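Local coordinates for inactivation-no-after-potential D protein (Drosophila melanogaster, PDB 5F67) that is a photoreceptor scaffold protein whose third PDZ domain binds the tail of the TRP channel with high specificity, at residues A[16-19]-A[25-28]; A[54-57]-A[61-64]; A[65-70]-A[102-107]; A[70-75]-A[80-85]. One frame throughout, in Å; residues are numbered along the deposited sequence.

Overall arrangement
All four contacts lie in one compact PDZ domain. Interaction 1 sets the short helix 17-20 against the edge strand 25-30. Interaction 2 follows along the chain and joins strand 50-56 to helix 61-64; the centres of the two are about 18 Å apart and they do not touch. Interactions 3 and 4 share Gly70, and interaction 4 is nested inside the loop that interaction 3 closes. Interactions 1, 3 and 4 all reach the antiparallel sheet ordered 25-30, 99-105, 72-76, 79-80, with centres about 11 Å apart. Interaction 2 touches interaction 3, about 9 Å between centres, and lies at the bound peptide, so the sheet and loop 65-70 connect the other contacts to the peptide-binding side.

Interaction 1 of 4, residues A[16-19]-A[25-28]; sequences FIFD and RTVQ
Phe18 reaches the start of strand 25-30 with the far end of its ring. The tight spot is at CZ, which lies 3.4 Å from Thr26 OG1. The hydroxyl approaches the ring obliquely, and the two side chains cross at about a right angle. Next to it, CE1 comes within 3.9 Å of Arg25 N. That backbone nitrogen sits at the ring edge, close to its plane. No hydrogen bond links the two segments; the ring packs against the strand. Phe18 holds CG anti to its carbonyl carbon (chi1 -62°), which carries the ring away from the helix and across to the strand. In this PDZ domain, strand 25-30 is an outer strand of the antiparallel sheet, and helix 17-20 is packed beside it. Strand 99-105 is the next strand in, and its Ile103 also touches the Phe18 ring, as does Ala24 in the loop before the strand. The rest of the contact is loose. Just 93 Å² is buried in all, and Thr26 remains exposed. Arg25 starts its side chain away from the helix, and no atom of it comes nearer than 5.6 Å to segment 16-19. Its guanidinium is engaged elsewhere: NH2 forms a salt bridge with Asp71 and a hydrogen bond to Gly66 O. Ile17, one residue before Phe18, is buried against Leu74, Ala75 and Val80 instead.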
loop_
_atom_site.group_PDB
_atom_site.type_symbol
_atom_site.label_atom_id
_atom_site.label_comp_id
_atom_site.label_asym_id
_atom_site.label_seq_id
_atom_site.Cartn_x
_atom_site.Cartn_y
_atom_site.Cartn_z
ATOM N N PHE A 16 -4.581 10.169 14.232
ATOM C CA PHE A 16 -6.009 10.446 14.107
ATOM C C PHE A 16 -6.711 9.424 13.214
ATOM O O PHE A 16 -7.920 9.221 13.331
ATOM C CB PHE A 16 -6.260 11.867 13.569
ATOM C CG PHE A 16 -6.071 11.999 12.087
ATOM C CD1 PHE A 16 -7.155 11.887 11.220
ATOM C CD2 PHE A 16 -4.807 12.233 11.552
ATOM C CE1 PHE A 16 -6.982 11.997 9.844
ATOM C CE2 PHE A 16 -4.632 12.351 10.176
ATOM C CZ PHE A 16 -5.720 12.233 9.325
ATOM N N ILE A 17 -5.956 8.801 12.310
ATOM C CA ILE A 17 -6.527 7.827 11.392
ATOM C C ILE A 17 -7.234 6.689 12.127
ATOM O O ILE A 17 -8.254 6.174 11.652
ATOM C CB ILE A 17 -5.444 7.287 10.433
ATOM C CG1 ILE A 17 -4.953 8.424 9.527
ATOM C CG2 ILE A 17 -5.970 6.115 9.607
ATOM C CD1 ILE A 17 -3.702 8.091 8.709
ATOM N N PHE A 18 -6.723 6.312 13.297
ATOM C CA PHE A 18 -7.304 5.188 14.031
ATOM C C PHE A 18 -8.574 5.560 14.784
ATOM O O PHE A 18 -9.223 4.693 15.375
ATOM C CB PHE A 18 -6.258 4.542 14.956
ATOM C CG PHE A 18 -5.094 3.982 14.205
ATOM C CD1 PHE A 18 -5.225 2.788 13.488
ATOM C CD2 PHE A 18 -3.887 4.676 14.145
ATOM C CE1 PHE A 18 -4.146 2.279 12.747
ATOM C CE2 PHE A 18 -2.810 4.179 13.401
ATOM C CZ PHE A 18 -2.940 2.974 12.704
ATOM N N ASP A 19 -8.930 6.842 14.774
ATOM C CA ASP A 19 -10.225 7.252 15.332
ATOM C C ASP A 19 -11.242 7.347 14.201
ATOM O O ASP A 19 -12.427 7.093 14.395
ATOM C CB ASP A 19 -10.128 8.595 16.069
ATOM C CG ASP A 19 -9.652 8.440 17.495
ATOM O OD1 ASP A 19 -9.144 7.344 17.826
ATOM O OD2 ASP A 19 -9.782 9.405 18.294
ATOM N N ARG A 25 -4.832 -0.837 10.462
ATOM C CA ARG A 25 -3.700 -1.457 11.136
ATOM C C ARG A 25 -2.401 -0.915 10.557
ATOM O O ARG A 25 -2.377 -0.336 9.471
ATOM C CB ARG A 25 -3.752 -2.982 10.954
ATOM C CG ARG A 25 -3.536 -3.426 9.496
ATOM C CD ARG A 25 -3.912 -4.897 9.260
ATOM N NE ARG A 25 -3.465 -5.370 7.939
ATOM C CZ ARG A 25 -4.145 -5.174 6.815
ATOM N NH1 ARG A 25 -5.295 -4.515 6.857
ATOM N NH2 ARG A 25 -3.685 -5.640 5.652
ATOM N N THR A 26 -1.313 -1.088 11.293
ATOM C CA THR A 26 -0.016 -0.631 10.820
ATOM C C THR A 26 0.834 -1.821 10.399
ATOM O O THR A 26 0.991 -2.771 11.169
ATOM C CB THR A 26 0.720 0.109 11.963
ATOM O OG1 THR A 26 0.004 1.309 12.286
ATOM C CG2 THR A 26 2.133 0.462 11.543
ATOM N N VAL A 27 1.388 -1.774 9.188
ATOM C CA VAL A 27 2.361 -2.781 8.775
ATOM C C VAL A 27 3.715 -2.132 8.538
ATOM O O VAL A 27 3.794 -0.947 8.218
ATOM C CB VAL A 27 1.924 -3.545 7.503
ATOM C CG1 VAL A 27 0.578 -4.227 7.736
ATOM C CG2 VAL A 27 1.853 -2.608 6.290
ATOM N N GLN A 28 4.780 -2.912 8.693
ATOM C CA GLN A 28 6.135 -2.414 8.491
ATOM C C GLN A 28 6.762 -3.270 7.406
ATOM O O GLN A 28 7.066 -4.442 7.635
ATOM C CB GLN A 28 6.950 -2.572 9.784
ATOM C CG GLN A 28 6.314 -1.905 11.018
ATOM C CD GLN A 28 6.385 -0.383 10.982
ATOM O OE1 GLN A 28 7.002 0.212 10.085
ATOM N NE2 GLN A 28 5.740 0.262 11.959
#

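Interaction 2 of 4, residues A[54-57]-A[61-64]; sequences SDLR and NAEL
The carboxylate of Glu63 comes near the carbonyl of Arg57, with OE2 4.1 Å from Arg57 O; both are acceptors, and OE2 takes a hydrogen bond from Gly59 N. A second carboxylate, that of Asp55, accepts Leu56 N on OD1 at 2.7 Å. The nitrogen meets OD1 on its anti side, tilted 25° out of the carboxylate plane. The guanidinium of Arg57 leads away from the helix and bonds to the backbone of the bound peptide. Between these polar groups Leu56 makes the apolar contact. Its CD1 lies 3.8 Å from Ala62 CB and 3.7 Å from Glu63 N. CD2 meets the aliphatic part of Glu63, 3.9 Å from CG, and the two side chains cross at about a right angle. Leu56 reaches the helix because its CG stands anti to the backbone N (chi1 -178°). Cutting Leu56 back to an alanine is likely to open a gap beside Ala62 and leave the Glu63 stem less confined. The contact joins the end of strand 50-56 to the short helix 61-64 of the PDZ domain. Ser60 OG ties the turn between them, bonding both Arg57 O and Glu63 N. Apolar carbons thus join strand to helix, while Asp55 OD2, the Arg57 guanidinium and Leu56 O hydrogen-bond the bound peptide.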
loop_
_atom_site.group_PDB
_atom_site.type_symbol
_atom_site.label_atom_id
_atom_site.label_comp_id
_atom_site.label_asym_id
_atom_site.label_seq_id
_atom_site.Cartn_x
_atom_site.Cartn_y
_atom_site.Cartn_z
ATOM N N SER A 54 -3.967 -2.588 -5.415
ATOM C CA SER A 54 -4.609 -3.183 -6.588
ATOM C C SER A 54 -3.928 -4.472 -7.034
ATOM O O SER A 54 -4.502 -5.260 -7.782
ATOM C CB SER A 54 -4.625 -2.183 -7.742
ATOM O OG SER A 54 -3.305 -1.822 -8.111
ATOM N N ASP A 55 -2.692 -4.682 -6.594
ATOM C CA ASP A 55 -2.020 -5.932 -6.901
ATOM C C ASP A 55 -0.932 -6.167 -5.884
ATOM O O ASP A 55 -0.511 -5.252 -5.173
ATOM C CB ASP A 55 -1.459 -5.937 -8.337
ATOM C CG ASP A 55 -1.385 -7.336 -8.934
ATOM O OD1 ASP A 55 -1.439 -8.329 -8.175
ATOM O OD2 ASP A 55 -1.278 -7.450 -10.173
ATOM N N LEU A 56 -0.483 -7.411 -5.804
ATOM C CA LEU A 56 0.452 -7.811 -4.768
ATOM C C LEU A 56 1.368 -8.835 -5.403
ATOM O O LEU A 56 0.896 -9.749 -6.089
ATOM C CB LEU A 56 -0.325 -8.430 -3.599
ATOM C CG LEU A 56 0.436 -8.889 -2.366
ATOM C CD1 LEU A 56 0.986 -7.687 -1.623
ATOM C CD2 LEU A 56 -0.515 -9.687 -1.484
ATOM N N ARG A 57 2.673 -8.672 -5.217
ATOM C CA ARG A 57 3.645 -9.545 -5.873
ATOM C C ARG A 57 3.931 -10.778 -5.034
ATOM O O ARG A 57 4.265 -10.673 -3.849
ATOM C CB ARG A 57 4.948 -8.781 -6.118
ATOM C CG ARG A 57 6.068 -9.643 -6.727
ATOM C CD ARG A 57 7.225 -8.765 -7.164
ATOM N NE ARG A 57 8.429 -9.542 -7.450
ATOM C CZ ARG A 57 9.385 -9.144 -8.285
ATOM N NH1 ARG A 57 9.275 -7.974 -8.914
ATOM N NH2 ARG A 57 10.454 -9.906 -8.476
ATOM N N ASN A 61 7.843 -8.783 0.226
ATOM C CA ASN A 61 7.731 -8.417 1.637
ATOM C C ASN A 61 6.345 -7.879 1.983
ATOM O O ASN A 61 5.878 -8.049 3.114
ATOM C CB ASN A 61 8.807 -7.396 2.010
ATOM C CG ASN A 61 10.204 -7.981 1.946
ATOM O OD1 ASN A 61 10.383 -9.203 1.927
ATOM N ND2 ASN A 61 11.204 -7.110 1.926
ATOM N N ALA A 62 5.683 -7.223 1.026
ATOM C CA ALA A 62 4.323 -6.766 1.289
ATOM C C ALA A 62 3.400 -7.959 1.489
ATOM O O ALA A 62 2.548 -7.946 2.380
ATOM C CB ALA A 62 3.805 -5.876 0.161
ATOM N N GLU A 63 3.563 -8.991 0.666
ATOM C CA GLU A 63 2.725 -10.182 0.823
ATOM C C GLU A 63 2.998 -10.834 2.181
ATOM O O GLU A 63 2.068 -11.211 2.905
ATOM C CB GLU A 63 2.972 -11.182 -0.310
ATOM C CG GLU A 63 2.035 -12.388 -0.269
ATOM C CD GLU A 63 2.407 -13.469 -1.264
ATOM O OE1 GLU A 63 1.502 -13.941 -1.990
ATOM O OE2 GLU A 63 3.595 -13.864 -1.309
ATOM N N LEU A 64 4.279 -10.948 2.527
ATOM C CA LEU A 64 4.672 -11.542 3.803
ATOM C C LEU A 64 4.136 -10.794 5.022
ATOM O O LEU A 64 3.892 -11.413 6.062
ATOM C CB LEU A 64 6.198 -11.670 3.879
ATOM C CG LEU A 64 6.744 -12.735 2.924
ATOM C CD1 LEU A 64 8.254 -12.643 2.787
ATOM C CD2 LEU A 64 6.336 -14.121 3.408
#

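Interaction 3 of 4, residues A[65-70]-A[102-107]; sequences AGVKVG and MILLTL
Met102 meets Val67 through its terminal methyl, CE, 4.2 Å from Val67 CG2. The chain of Met102 bends at its last torsion (chi3 -76°), which turns CE toward the loop 65-70. The two side chains cross at about a right angle. Two residues on, Leu104 points its side chain the same way and makes the closer touch. Its CD1 sits against both methyls of Val67, 3.7 Å from CG2 and 3.9 Å from CG1. Val67 also packs on Ile37 and Ala62, so it lies between helix 61-64, strand 37-44 and strand 99-105. Just before it, Gly66 has positive phi and closes the helix in a Schellman motif. Thr106 lies past the end of the strand. Asp71 bonds Thr106 OG1 through OD1 and Lys68 N through OD2, and so links the loop to the residues after the strand. Leu107 ends the contact through water 1. The water accepts from Leu107 N at 2.9 Å and gives a weak bond to Gly70 O at 3.0 Å. In the PDZ fold the contact joins the loop between helix 61-64 and strand 72-76 to the last strand, 99-105. It changes in kind along its length: buried apolar side chains hold it at Val67, while a water connects the backbone at Gly70, where no direct hydrogen bond links the segments.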
loop_
_atom_site.group_PDB
_atom_site.type_symbol
_atom_site.label_atom_id
_atom_site.label_comp_id
_atom_site.label_asym_id
_atom_site.label_seq_id
_atom_site.Cartn_x
_atom_site.Cartn_y
_atom_site.Cartn_z
ATOM N N ALA A 65 3.946 -9.481 4.887
ATOM C CA ALA A 65 3.469 -8.635 5.987
ATOM C C ALA A 65 1.954 -8.592 6.101
ATOM O O ALA A 65 1.409 -7.951 7.004
ATOM C CB ALA A 65 4.007 -7.219 5.841
ATOM N N GLY A 66 1.262 -9.249 5.180
ATOM C CA GLY A 66 -0.187 -9.313 5.268
ATOM C C GLY A 66 -0.930 -8.185 4.570
ATOM O O GLY A 66 -2.105 -7.952 4.861
ATOM N N VAL A 67 -0.264 -7.483 3.656
ATOM C CA VAL A 67 -0.968 -6.512 2.810
ATOM C C VAL A 67 -1.902 -7.320 1.910
ATOM O O VAL A 67 -1.497 -8.373 1.398
ATOM C CB VAL A 67 0.024 -5.722 1.941
ATOM C CG1 VAL A 67 -0.709 -4.725 1.021
ATOM C CG2 VAL A 67 1.044 -5.008 2.832
ATOM N N LYS A 68 -3.144 -6.859 1.736
ATOM C CA LYS A 68 -4.094 -7.565 0.877
ATOM C C LYS A 68 -4.550 -6.678 -0.266
ATOM O O LYS A 68 -4.694 -5.459 -0.095
ATOM C CB LYS A 68 -5.337 -8.002 1.663
ATOM C CG LYS A 68 -5.038 -8.847 2.883
ATOM C CD LYS A 68 -4.190 -10.057 2.532
ATOM C CE LYS A 68 -3.909 -10.889 3.781
ATOM N NZ LYS A 68 -2.761 -11.818 3.595
ATOM N N VAL A 69 -4.771 -7.291 -1.428
ATOM C CA VAL A 69 -5.390 -6.581 -2.545
ATOM C C VAL A 69 -6.750 -6.069 -2.086
ATOM O O VAL A 69 -7.518 -6.805 -1.454
ATOM C CB VAL A 69 -5.549 -7.489 -3.788
ATOM C CG1 VAL A 69 -6.326 -6.778 -4.893
ATOM C CG2 VAL A 69 -4.173 -7.938 -4.302
ATOM N N GLY A 70 -7.038 -4.803 -2.390
ATOM C CA GLY A 70 -8.290 -4.189 -1.977
ATOM C C GLY A 70 -8.159 -3.333 -0.725
ATOM O O GLY A 70 -9.063 -2.551 -0.419
ATOM N N MET A 102 3.152 1.449 6.640
ATOM C CA MET A 102 1.914 1.750 5.940
ATOM C C MET A 102 0.733 1.501 6.867
ATOM O O MET A 102 0.728 0.534 7.626
ATOM C CB MET A 102 1.785 0.881 4.691
ATOM C CG MET A 102 2.848 1.190 3.634
ATOM S SD MET A 102 2.562 0.282 2.104
ATOM C CE MET A 102 3.101 -1.365 2.563
ATOM N N ILE A 103 -0.259 2.382 6.806
ATOM C CA ILE A 103 -1.485 2.148 7.540
ATOM C C ILE A 103 -2.488 1.694 6.509
ATOM O O ILE A 103 -2.719 2.377 5.502
ATOM C CB ILE A 103 -2.007 3.418 8.230
ATOM C CG1 ILE A 103 -1.016 3.859 9.315
ATOM C CG2 ILE A 103 -3.358 3.141 8.872
ATOM C CD1 ILE A 103 -1.416 5.139 10.025
ATOM N N LEU A 104 -3.070 0.527 6.756
ATOM C CA LEU A 104 -3.951 -0.115 5.790
ATOM C C LEU A 104 -5.286 -0.454 6.422
ATOM O O LEU A 104 -5.357 -0.761 7.604
ATOM C CB LEU A 104 -3.306 -1.411 5.291
ATOM C CG LEU A 104 -2.025 -1.284 4.465
ATOM C CD1 LEU A 104 -1.355 -2.652 4.313
ATOM C CD2 LEU A 104 -2.311 -0.659 3.097
ATOM N N LEU A 105 -6.343 -0.435 5.619
ATOM C CA LEU A 105 -7.667 -0.817 6.107
ATOM C C LEU A 105 -8.244 -1.896 5.200
ATOM O O LEU A 105 -8.454 -1.670 3.999
ATOM C CB LEU A 105 -8.606 0.395 6.128
ATOM C CG LEU A 105 -10.064 0.103 6.506
ATOM C CD1 LEU A 105 -10.190 -0.337 7.967
ATOM C CD2 LEU A 105 -10.922 1.324 6.257
ATOM N N THR A 106 -8.475 -3.078 5.757
ATOM C CA THR A 106 -9.100 -4.153 4.990
ATOM C C THR A 106 -10.599 -4.007 5.154
ATOM O O THR A 106 -11.098 -3.914 6.280
ATOM C CB THR A 106 -8.651 -5.551 5.485
ATOM O OG1 THR A 106 -7.246 -5.708 5.262
ATOM C CG2 THR A 106 -9.382 -6.653 4.728
ATOM N N LEU A 107 -11.316 -3.964 4.038
ATOM C CA LEU A 107 -12.756 -3.727 4.076
ATOM C C LEU A 107 -13.521 -5.042 3.932
ATOM O O LEU A 107 -13.177 -5.889 3.098
ATOM C CB LEU A 107 -13.147 -2.709 2.998
ATOM C CG LEU A 107 -12.544 -1.333 3.308
ATOM C CD1 LEU A 107 -12.226 -0.541 2.056
ATOM C CD2 LEU A 107 -13.470 -0.548 4.185
HETATM O O HOH W 1 -10.496 -4.495 1.360
#

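Interaction 4 of 4, residues A[70-75]-A[80-85]; sequences GDMLLA and VTLESN
Ala75 and Val80 form an antiparallel non-hydrogen-bonded pair, their CA atoms 4.3 Å apart, and beyond them segment 80-85 leaves the sheet in a type I turn from Thr81 to Ser84. Thr81 N donates to Leu74 O at 2.8 Å and with an angle of 166° at the hydrogen, coming from above the carbonyl plane. The Thr81 side chain makes a second link. Its OG1 donates to Leu73 O at 2.9 Å, again from above that carbonyl plane. OG1 gets there by sitting between the backbone N and the carbonyl carbon (chi1 53°). Leu73 O also accepts water 2 at 2.8 Å, and the same water donates to Thr81 O at 3.0 Å. The hydroxyl and the water thus both donate to this carbonyl. A valine in place of Thr81 would probably leave Leu73 O without its hydroxyl donor and relax the hold of the turn on the strand. This stretch is the part of the PDZ fold that leads from the outermost strand 79-80, paired with 72-76, into helix 86-95, and Asn85 caps that helix through OD1. Strand 72-76 carries a classic beta bulge here, with Leu74 and Ala75 both facing Ile103. Apolar packing adds to the backbone bonds. Leu82 CD2 touches Leu74 CD2 at 3.6 Å, and Met72, its chain fully extended, brings CE to 4.1 Å from the same Leu82 CD2. Phe21 also packs on Leu82.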
loop_
_atom_site.group_PDB
_atom_site.type_symbol
_atom_site.label_atom_id
_atom_site.label_comp_id
_atom_site.label_asym_id
_atom_site.label_seq_id
_atom_site.Cartn_x
_atom_site.Cartn_y
_atom_site.Cartn_z
ATOM N N GLY A 70 -7.038 -4.803 -2.390
ATOM C CA GLY A 70 -8.290 -4.189 -1.977
ATOM C C GLY A 70 -8.159 -3.333 -0.725
ATOM O O GLY A 70 -9.063 -2.551 -0.419
ATOM N N ASP A 71 -7.055 -3.481 0.013
ATOM C CA ASP A 71 -6.860 -2.682 1.232
ATOM C C ASP A 71 -6.787 -1.203 0.881
ATOM O O ASP A 71 -6.198 -0.841 -0.146
ATOM C CB ASP A 71 -5.551 -3.047 1.930
ATOM C CG ASP A 71 -5.635 -4.331 2.725
ATOM O OD1 ASP A 71 -6.742 -4.907 2.840
ATOM O OD2 ASP A 71 -4.576 -4.754 3.253
ATOM N N MET A 72 -7.363 -0.343 1.717
ATOM C CA MET A 72 -7.213 1.101 1.496
ATOM C C MET A 72 -5.920 1.561 2.153
ATOM O O MET A 72 -5.642 1.198 3.291
ATOM C CB MET A 72 -8.393 1.862 2.098
ATOM C CG MET A 72 -8.462 3.343 1.723
ATOM S SD MET A 72 -9.855 4.140 2.571
ATOM C CE MET A 72 -9.816 5.752 1.763
ATOM N N LEU A 73 -5.128 2.346 1.429
ATOM C CA LEU A 73 -3.855 2.856 1.932
ATOM C C LEU A 73 -4.072 4.234 2.546
ATOM O O LEU A 73 -4.435 5.192 1.838
ATOM C CB LEU A 73 -2.834 2.939 0.782
ATOM C CG LEU A 73 -1.487 3.549 1.166
ATOM C CD1 LEU A 73 -0.754 2.676 2.179
ATOM C CD2 LEU A 73 -0.628 3.766 -0.082
ATOM N N LEU A 74 -3.870 4.329 3.861
ATOM C CA LEU A 74 -4.231 5.536 4.602
ATOM C C LEU A 74 -3.029 6.411 4.979
ATOM O O LEU A 74 -3.176 7.620 5.161
ATOM C CB LEU A 74 -5.027 5.156 5.853
ATOM C CG LEU A 74 -6.291 4.345 5.545
ATOM C CD1 LEU A 74 -6.908 3.799 6.828
ATOM C CD2 LEU A 74 -7.298 5.203 4.819
ATOM N N ALA A 75 -1.850 5.812 5.093
ATOM C CA ALA A 75 -0.624 6.588 5.309
ATOM C C ALA A 75 0.610 5.836 4.846
ATOM O O ALA A 75 0.631 4.605 4.850
ATOM C CB ALA A 75 -0.480 6.962 6.777
ATOM N N VAL A 80 0.137 11.285 5.467
ATOM C CA VAL A 80 -1.237 10.800 5.354
ATOM C C VAL A 80 -1.659 10.748 3.883
ATOM O O VAL A 80 -1.438 11.707 3.137
ATOM C CB VAL A 80 -2.200 11.706 6.143
ATOM C CG1 VAL A 80 -3.650 11.323 5.871
ATOM C CG2 VAL A 80 -1.889 11.623 7.638
ATOM N N THR A 81 -2.247 9.629 3.454
ATOM C CA THR A 81 -2.632 9.473 2.047
ATOM C C THR A 81 -4.142 9.440 1.839
ATOM O O THR A 81 -4.620 9.126 0.750
ATOM C CB THR A 81 -2.010 8.216 1.410
ATOM O OG1 THR A 81 -2.310 7.073 2.223
ATOM C CG2 THR A 81 -0.488 8.369 1.301
ATOM N N LEU A 82 -4.879 9.795 2.883
ATOM C CA LEU A 82 -6.332 9.858 2.813
ATOM C C LEU A 82 -6.815 10.770 1.699
ATOM O O LEU A 82 -7.819 10.482 1.044
ATOM C CB LEU A 82 -6.898 10.357 4.141
ATOM C CG LEU A 82 -7.379 9.277 5.096
ATOM C CD1 LEU A 82 -7.735 9.896 6.440
ATOM C CD2 LEU A 82 -8.587 8.576 4.471
ATOM N N GLU A 83 -6.095 11.867 1.475
ATOM C CA GLU A 83 -6.498 12.823 0.447
ATOM C C GLU A 83 -5.524 12.893 -0.730
ATOM O O GLU A 83 -5.607 13.811 -1.551
ATOM C CB GLU A 83 -6.675 14.215 1.064
ATOM C CG GLU A 83 -7.627 14.263 2.269
ATOM C CD GLU A 83 -9.087 14.054 1.887
ATOM O OE1 GLU A 83 -9.436 14.229 0.699
ATOM O OE2 GLU A 83 -9.894 13.722 2.782
ATOM N N SER A 84 -4.618 11.921 -0.826
ATOM C CA SER A 84 -3.608 11.928 -1.887
ATOM C C SER A 84 -4.198 11.519 -3.228
ATOM O O SER A 84 -5.067 10.641 -3.287
ATOM C CB SER A 84 -2.467 10.973 -1.545
ATOM O OG SER A 84 -1.812 11.395 -0.362
ATOM N N ASN A 85 -3.726 12.151 -4.298
ATOM C CA ASN A 85 -4.050 11.673 -5.637
ATOM C C ASN A 85 -3.075 10.563 -6.028
ATOM O O ASN A 85 -2.184 10.206 -5.244
ATOM C CB ASN A 85 -4.066 12.819 -6.659
ATOM C CG ASN A 85 -2.707 13.496 -6.830
ATOM O OD1 ASN A 85 -1.653 12.874 -6.681
ATOM N ND2 ASN A 85 -2.734 14.780 -7.202
HETATM O O HOH W 2 -6.426 6.739 0.561
#